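Local atomic coordinates of DNA photolyase (Agrobacterium tumefaciens, PDB entry 4U63), a protein that repairs cyclobutane pyrimidine dimers in DNA with light, using a flavin-adenine dinucleotide cofactor and a methenyl-tetrahydrofolate antenna chromophore. Residues D39-L43 with V115-R119; W73-S77 with P262-E268; R249-A253 with F429-Y435. All blocks are in the same frame, centred on the assembly; numbering follows the deposited sequence.

Interaction 1 (D39-L43 with V115-R119). With SO4 (sulfate ion), chain D; SO4 (sulfate ion), chain E.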
# COMPACT_ATOMS: atom_id res chain seq x y z
N ASP A 39 -6.70 2.63 18.40
CA ASP A 39 -7.56 1.59 17.86
C ASP A 39 -6.78 0.28 17.65
O ASP A 39 -6.81 -0.33 16.59
CB ASP A 39 -8.22 2.07 16.56
CG ASP A 39 -9.48 1.27 16.22
OD1 ASP A 39 -10.14 0.78 17.15
OD2 ASP A 39 -9.82 1.15 15.02
N ASN A 40 -6.06 -0.12 18.70
CA ASN A 40 -5.21 -1.30 18.66
C ASN A 40 -5.70 -2.29 19.71
O ASN A 40 -5.37 -2.18 20.90
CB ASN A 40 -3.75 -0.88 18.89
CG ASN A 40 -2.78 -2.04 18.78
OD1 ASN A 40 -3.13 -3.19 19.01
ND2 ASN A 40 -1.53 -1.74 18.42
N LEU A 41 -6.52 -3.25 19.26
CA LEU A 41 -7.19 -4.19 20.19
C LEU A 41 -6.21 -5.11 20.90
O LEU A 41 -6.43 -5.48 22.05
CB LEU A 41 -8.27 -5.01 19.47
CG LEU A 41 -9.49 -4.24 18.96
CD1 LEU A 41 -10.45 -5.15 18.21
CD2 LEU A 41 -10.22 -3.53 20.09
N ALA A 42 -5.12 -5.48 20.23
CA ALA A 42 -4.10 -6.32 20.87
C ALA A 42 -3.45 -5.58 22.03
O ALA A 42 -3.34 -6.12 23.14
CB ALA A 42 -3.04 -6.74 19.86
N LEU A 43 -3.04 -4.34 21.79
CA LEU A 43 -2.43 -3.52 22.85
C LEU A 43 -3.42 -3.29 24.01
O LEU A 43 -3.04 -3.40 25.17
CB LEU A 43 -1.95 -2.19 22.28
CG LEU A 43 -1.21 -1.27 23.26
CD1 LEU A 43 0.06 -1.90 23.78
CD2 LEU A 43 -0.90 0.04 22.57
N VAL A 115 0.89 -14.01 24.71
CA VAL A 115 1.35 -13.27 23.56
C VAL A 115 0.11 -12.82 22.81
O VAL A 115 -0.79 -13.62 22.56
CB VAL A 115 2.22 -14.10 22.60
CG1 VAL A 115 2.69 -13.23 21.44
CG2 VAL A 115 3.40 -14.72 23.34
N VAL A 116 0.06 -11.53 22.48
CA VAL A 116 -1.00 -11.00 21.65
C VAL A 116 -0.45 -10.36 20.38
O VAL A 116 0.69 -9.87 20.34
CB VAL A 116 -1.87 -9.96 22.39
CG1 VAL A 116 -2.57 -10.62 23.58
CG2 VAL A 116 -1.05 -8.75 22.84
N TRP A 117 -1.27 -10.38 19.34
CA TRP A 117 -0.99 -9.66 18.12
C TRP A 117 -2.26 -9.31 17.37
O TRP A 117 -3.33 -9.87 17.61
CB TRP A 117 -0.03 -10.46 17.21
CG TRP A 117 -0.51 -11.83 16.71
CD1 TRP A 117 -1.51 -12.09 15.80
CD2 TRP A 117 0.05 -13.11 17.05
NE1 TRP A 117 -1.62 -13.45 15.58
CE2 TRP A 117 -0.67 -14.09 16.34
CE3 TRP A 117 1.09 -13.52 17.90
CZ2 TRP A 117 -0.38 -15.46 16.45
CZ3 TRP A 117 1.37 -14.87 18.01
CH2 TRP A 117 0.64 -15.83 17.28
N ASN A 118 -2.13 -8.35 16.46
CA ASN A 118 -3.19 -8.02 15.54
C ASN A 118 -3.08 -8.90 14.31
O ASN A 118 -1.99 -9.07 13.75
CB ASN A 118 -3.13 -6.55 15.18
CG ASN A 118 -3.45 -5.67 16.36
OD1 ASN A 118 -4.50 -5.83 16.99
ND2 ASN A 118 -2.54 -4.77 16.70
N ARG A 119 -4.22 -9.46 13.91
CA ARG A 119 -4.27 -10.34 12.75
C ARG A 119 -3.77 -9.63 11.51
O ARG A 119 -3.96 -8.40 11.35
CB ARG A 119 -5.70 -10.82 12.51
CG ARG A 119 -6.21 -11.74 13.58
CD ARG A 119 -7.71 -11.95 13.45
NE ARG A 119 -8.22 -12.60 14.65
CZ ARG A 119 -9.49 -12.57 15.05
NH1 ARG A 119 -10.42 -11.91 14.35
NH2 ARG A 119 -9.83 -13.21 16.16
S SO4 D . -13.33 -12.39 16.86
O1 SO4 D . -12.40 -13.53 16.91
O2 SO4 D . -13.62 -11.92 18.23
O3 SO4 D . -14.59 -12.83 16.22
O4 SO4 D . -12.74 -11.29 16.07
S SO4 E . -7.69 -16.09 18.40
O1 SO4 E . -7.91 -17.52 18.70
O2 SO4 E . -7.39 -15.33 19.62
O3 SO4 E . -6.56 -16.01 17.45
O4 SO4 E . -8.91 -15.53 17.79
O HOH W 1 -6.54 -3.87 16.41
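The amide oxygen of Asn40, which caps the helix beginning at Leu41, is also held by a second asparagine, Asn118, at the end of a strand. Leu43 N reaches Asn40 OD1 at 3.0 Å, the capping bond, and Asn118 ND2 reaches the same oxygen at 2.9 Å. The two donors arrive from opposite faces of the Asn40 amide plane, both well out of it. On the Asn118 side the bond is nearly straight (174°) and lies in that residue's own amide plane; the two amides are turned 52° apart. The Asn40 chi1 of -176° puts CG beside the carbonyl carbon, on the side of the helix's first turn. A further acceptor for Asn118 ND2 is Asp34, so the donor end is held as well.

These groups join helix 41-49 to strand 114-118, an inner strand, between 27-31 and 142-146, of the five-stranded parallel sheet in the Rossmann-like N-terminal part of photolyases. The other end of the Asn118 amide serves the helix start: OD1 accepts a weak bond from Ala42 N at 3.3 Å and a bond from a water, 2.9 Å away, which in turn accepts from Leu41 N. Ala42 points its methyl at the strand. Its CB lies 3.7 Å from Trp117 C, a closeness matched by the 5.3 Å between the CA atoms of Ala42 and Trp117. Alongside, Val116 CG2 rests 3.5 Å from Ala42 O. Just past the strand, and apart from the helix contact, Arg119 binds two sulfates, probably from the crystallisation liquor.

Interaction 2 (W73-S77 with P262-E268)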
# COMPACT_ATOMS: atom_id res chain seq x y z
N TRP A 73 10.31 3.67 4.84
CA TRP A 73 9.10 3.89 5.63
C TRP A 73 9.19 3.20 7.00
O TRP A 73 8.91 3.82 8.04
CB TRP A 73 7.85 3.40 4.88
CG TRP A 73 6.61 3.89 5.53
CD1 TRP A 73 5.98 3.34 6.61
CD2 TRP A 73 5.87 5.07 5.19
NE1 TRP A 73 4.89 4.09 6.95
CE2 TRP A 73 4.79 5.16 6.10
CE3 TRP A 73 6.00 6.05 4.20
CZ2 TRP A 73 3.85 6.19 6.05
CZ3 TRP A 73 5.05 7.07 4.15
CH2 TRP A 73 4.00 7.13 5.07
N LEU A 74 9.59 1.93 6.99
CA LEU A 74 9.63 1.14 8.21
C LEU A 74 10.58 1.71 9.24
O LEU A 74 10.25 1.74 10.42
CB LEU A 74 10.02 -0.31 7.91
CG LEU A 74 10.16 -1.23 9.13
CD1 LEU A 74 8.82 -1.42 9.81
CD2 LEU A 74 10.76 -2.58 8.76
N HIS A 75 11.75 2.15 8.81
CA HIS A 75 12.71 2.76 9.73
C HIS A 75 12.05 3.89 10.52
O HIS A 75 12.06 3.92 11.75
CB HIS A 75 13.90 3.32 8.97
CG HIS A 75 14.88 4.02 9.84
ND1 HIS A 75 16.00 3.39 10.36
CD2 HIS A 75 14.92 5.29 10.31
CE1 HIS A 75 16.68 4.24 11.10
NE2 HIS A 75 16.04 5.40 11.09
N HIS A 76 11.46 4.83 9.79
CA HIS A 76 10.85 6.00 10.43
C HIS A 76 9.62 5.63 11.24
O HIS A 76 9.39 6.20 12.30
CB HIS A 76 10.52 7.04 9.38
CG HIS A 76 11.74 7.66 8.79
ND1 HIS A 76 12.62 8.40 9.53
CD2 HIS A 76 12.23 7.64 7.53
CE1 HIS A 76 13.60 8.82 8.76
NE2 HIS A 76 13.39 8.37 7.53
N SER A 77 8.86 4.66 10.76
CA SER A 77 7.71 4.16 11.49
C SER A 77 8.10 3.55 12.83
O SER A 77 7.48 3.83 13.84
CB SER A 77 6.94 3.13 10.66
OG SER A 77 5.70 2.87 11.28
N PRO A 262 0.12 4.69 2.42
CA PRO A 262 1.20 4.00 3.13
C PRO A 262 0.98 3.89 4.64
O PRO A 262 1.50 2.98 5.27
CB PRO A 262 2.42 4.87 2.83
CG PRO A 262 1.85 6.23 2.67
CD PRO A 262 0.54 6.04 1.97
N HIS A 263 0.20 4.81 5.19
CA HIS A 263 -0.19 4.74 6.60
C HIS A 263 -1.12 3.55 6.84
O HIS A 263 -0.97 2.84 7.82
CB HIS A 263 -0.83 6.05 7.05
CG HIS A 263 0.09 7.22 7.01
ND1 HIS A 263 1.13 7.37 7.89
CD2 HIS A 263 0.14 8.29 6.18
CE1 HIS A 263 1.77 8.49 7.63
NE2 HIS A 263 1.19 9.07 6.59
N LEU A 264 -2.06 3.33 5.92
CA LEU A 264 -2.97 2.18 5.98
C LEU A 264 -2.20 0.87 5.79
O LEU A 264 -2.42 -0.09 6.52
CB LEU A 264 -4.09 2.31 4.94
CG LEU A 264 -5.24 3.25 5.33
CD1 LEU A 264 -6.08 3.63 4.12
CD2 LEU A 264 -6.13 2.62 6.40
N ALA A 265 -1.28 0.87 4.83
CA ALA A 265 -0.45 -0.32 4.55
C ALA A 265 0.40 -0.73 5.75
O ALA A 265 0.54 -1.92 6.04
CB ALA A 265 0.44 -0.05 3.36
N ALA A 266 0.96 0.26 6.44
CA ALA A 266 1.81 0.03 7.61
C ALA A 266 1.02 -0.18 8.92
O ALA A 266 1.61 -0.45 9.96
CB ALA A 266 2.79 1.19 7.77
N GLY A 267 -0.32 -0.03 8.86
CA GLY A 267 -1.18 -0.18 10.03
C GLY A 267 -1.00 0.92 11.05
O GLY A 267 -1.23 0.71 12.26
N GLU A 268 -0.61 2.10 10.57
CA GLU A 268 -0.41 3.28 11.42
C GLU A 268 -1.74 3.97 11.72
O GLU A 268 -1.82 4.82 12.62
CB GLU A 268 0.57 4.24 10.75
CG GLU A 268 1.95 3.62 10.69
CD GLU A 268 2.91 4.31 9.75
OE1 GLU A 268 2.56 5.34 9.13
OE2 GLU A 268 4.04 3.80 9.63
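Glu268 OE2 is gripped by two donors from helix 68-87, Ser77 OG at a short 2.5 Å and Trp73 NE1 at 2.8 Å. They approach from opposite faces of the carboxylate plane, Trp73 on the syn side and Ser77 on the anti side, each about 30° out of it. The indole bond is bent (146° at the hydrogen), and the indole and carboxylate planes lie only 16° apart. The other oxygen, Glu268 OE1, accepts from His263 ND1 at 2.8 Å, so three side chains fix the rotation of the carboxylate and would probably favour its charged form.

Glu268 is the last residue of the Schellman motif that ends helix 261-265: Gly267, with positive phi, bonds through N to Leu264 O, and Glu268 N to His263 O. Leu264, on the same helix, touches the flavin cofactor. The Trp73 indole lies against this helix end. Pro262 CB sits over the six-membered ring in a CH-pi contact, 3.6 Å from its centroid, and Pro262 CG comes to 3.3 Å from CH2 of Trp73. At its edge, Trp73 CZ2 meets the face of His263 in a T-shaped pair with ring centroids 4.9 Å apart. Ala266 CB adds an apolar contact with Trp73 CD1, and Trp223 packs edge-to-face with the indole.

Interaction 3 (R249-A253 with F429-Y435)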
# COMPACT_ATOMS: atom_id res chain seq x y z
N ARG A 249 -10.37 13.66 -7.82
CA ARG A 249 -9.48 12.51 -7.71
C ARG A 249 -8.98 11.93 -9.03
O ARG A 249 -7.98 11.24 -9.03
CB ARG A 249 -10.13 11.40 -6.87
CG ARG A 249 -11.37 10.76 -7.49
CD ARG A 249 -11.96 9.73 -6.55
NE ARG A 249 -11.19 8.49 -6.59
CZ ARG A 249 -11.30 7.57 -7.56
NH1 ARG A 249 -12.15 7.74 -8.58
NH2 ARG A 249 -10.54 6.48 -7.51
N ASP A 250 -9.67 12.21 -10.14
CA ASP A 250 -9.27 11.69 -11.47
C ASP A 250 -8.11 12.44 -12.12
O ASP A 250 -7.52 11.96 -13.10
CB ASP A 250 -10.46 11.71 -12.45
CG ASP A 250 -11.55 10.69 -12.09
OD1 ASP A 250 -11.22 9.60 -11.58
OD2 ASP A 250 -12.74 10.99 -12.34
N PHE A 251 -7.77 13.61 -11.58
CA PHE A 251 -6.86 14.54 -12.23
C PHE A 251 -5.53 14.61 -11.46
O PHE A 251 -5.47 15.24 -10.39
CB PHE A 251 -7.53 15.91 -12.33
CG PHE A 251 -8.83 15.87 -13.09
CD1 PHE A 251 -8.83 15.87 -14.48
CD2 PHE A 251 -10.05 15.81 -12.42
CE1 PHE A 251 -10.02 15.82 -15.19
CE2 PHE A 251 -11.24 15.76 -13.13
CZ PHE A 251 -11.22 15.76 -14.52
N PRO A 252 -4.46 13.99 -12.00
CA PRO A 252 -3.22 13.85 -11.23
C PRO A 252 -2.51 15.14 -10.85
O PRO A 252 -1.74 15.13 -9.90
CB PRO A 252 -2.32 12.99 -12.13
CG PRO A 252 -2.87 13.16 -13.49
CD PRO A 252 -4.35 13.31 -13.30
N ALA A 253 -2.75 16.22 -11.59
CA ALA A 253 -2.15 17.52 -11.24
C ALA A 253 -2.73 18.06 -9.94
O ALA A 253 -2.09 18.88 -9.27
CB ALA A 253 -2.37 18.52 -12.37
N PHE A 429 -7.16 13.66 -18.69
CA PHE A 429 -6.99 13.81 -17.24
C PHE A 429 -5.93 14.84 -16.82
O PHE A 429 -5.82 15.15 -15.63
CB PHE A 429 -6.70 12.43 -16.61
CG PHE A 429 -7.85 11.45 -16.74
CD1 PHE A 429 -9.03 11.66 -16.04
CD2 PHE A 429 -7.75 10.33 -17.56
CE1 PHE A 429 -10.09 10.77 -16.15
CE2 PHE A 429 -8.81 9.44 -17.67
CZ PHE A 429 -9.98 9.66 -16.97
N ASP A 430 -5.16 15.37 -17.78
CA ASP A 430 -4.14 16.40 -17.52
C ASP A 430 -4.08 17.40 -18.69
O ASP A 430 -3.02 17.67 -19.27
CB ASP A 430 -2.78 15.71 -17.30
CG ASP A 430 -1.70 16.66 -16.80
OD1 ASP A 430 -1.99 17.50 -15.92
OD2 ASP A 430 -0.55 16.55 -17.28
N GLY A 431 -5.24 17.98 -19.02
CA GLY A 431 -5.40 18.80 -20.22
C GLY A 431 -4.43 19.95 -20.38
O GLY A 431 -3.90 20.18 -21.46
N ASP A 432 -4.18 20.67 -19.29
CA ASP A 432 -3.24 21.80 -19.32
C ASP A 432 -1.79 21.36 -19.21
O ASP A 432 -0.89 22.17 -19.42
CB ASP A 432 -3.58 22.81 -18.22
CG ASP A 432 -4.93 23.49 -18.43
OD1 ASP A 432 -5.45 23.46 -19.57
OD2 ASP A 432 -5.47 24.05 -17.46
N GLY A 433 -1.55 20.08 -18.90
CA GLY A 433 -0.21 19.52 -18.84
C GLY A 433 0.55 19.78 -17.54
O GLY A 433 1.76 19.57 -17.48
N ASP A 434 -0.15 20.24 -16.50
CA ASP A 434 0.50 20.62 -15.24
C ASP A 434 1.20 19.47 -14.53
O ASP A 434 2.27 19.64 -13.98
CB ASP A 434 -0.51 21.27 -14.28
CG ASP A 434 -1.00 22.61 -14.79
OD1 ASP A 434 -0.34 23.21 -15.67
OD2 ASP A 434 -2.06 23.07 -14.31
N TYR A 435 0.60 18.29 -14.54
CA TYR A 435 1.25 17.10 -13.96
C TYR A 435 2.50 16.73 -14.76
O TYR A 435 3.55 16.45 -14.19
CB TYR A 435 0.27 15.95 -13.90
CG TYR A 435 0.81 14.63 -13.37
CD1 TYR A 435 0.99 14.41 -12.01
CD2 TYR A 435 1.09 13.59 -14.25
CE1 TYR A 435 1.45 13.19 -11.53
CE2 TYR A 435 1.56 12.37 -13.79
CZ TYR A 435 1.74 12.17 -12.43
OH TYR A 435 2.19 10.95 -11.98
O HOH W 2 -4.14 16.58 -14.22
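A chi1 of 178° swings the ring of Tyr435 to the side of its own carbonyl carbon, where one face receives Pro252; in Phe429 a chi1 of -65° sets CG opposite the carbonyl carbon and brings the ring against O and CB of Asp250. Pro252 CB stands 3.7 Å from the Tyr435 centroid and only 15° off the ring normal, a CH-pi contact. Ala253 continues this apolar patch, its CB 4.0 Å from Tyr435 CB. Phe429 CD1 approaches Asp250 O to 3.3 Å. In turn Phe429 O meets the edge of the Phe251 ring, 3.3 Å from CD1.

The loop after helix 245-248 is thus seated in the bend between helices 422-429 and 434-439, made by a type I turn from Asp430 to Gly433. Asp430 OD1 accepts from Tyr435 N at 3.0 Å, tying the turn to the next helix, while the Tyr435 hydroxyl bonds Gln353.

One water links the segments, accepting from Ala253 N and donating to Phe429 O (2.6 Å) and Asp430 OD1. The contact rests mainly on apolar and CH-pi contacts plus this water; Asp250 O, buried with no polar partner in the model, is probably a polar cost borne by the packing.

Interactions 1 and 2 are buried and interaction 3 is partly buried; none shares a helix or strand with another. Interaction 1 stays within the N-terminal sheet domain, joining helix 41-49 to a strand. Interaction 2 ties helix 68-87 of that domain to the end of helix 261-265, beside the flavin. Interaction 3 lies on the opposite side of the chain's centre from interaction 1, with centres about 41 Å apart, and joins a loop to the turn between helices 422-429 and 434-439. The polar chemistry differs too: amides bond directly, with a water beside them, in interaction 1, a carboxylate gathers donors in interaction 2, whereas in interaction 3 the polar link passes through a water alone. Proline-over-ring contacts recur in interactions 2 and 3.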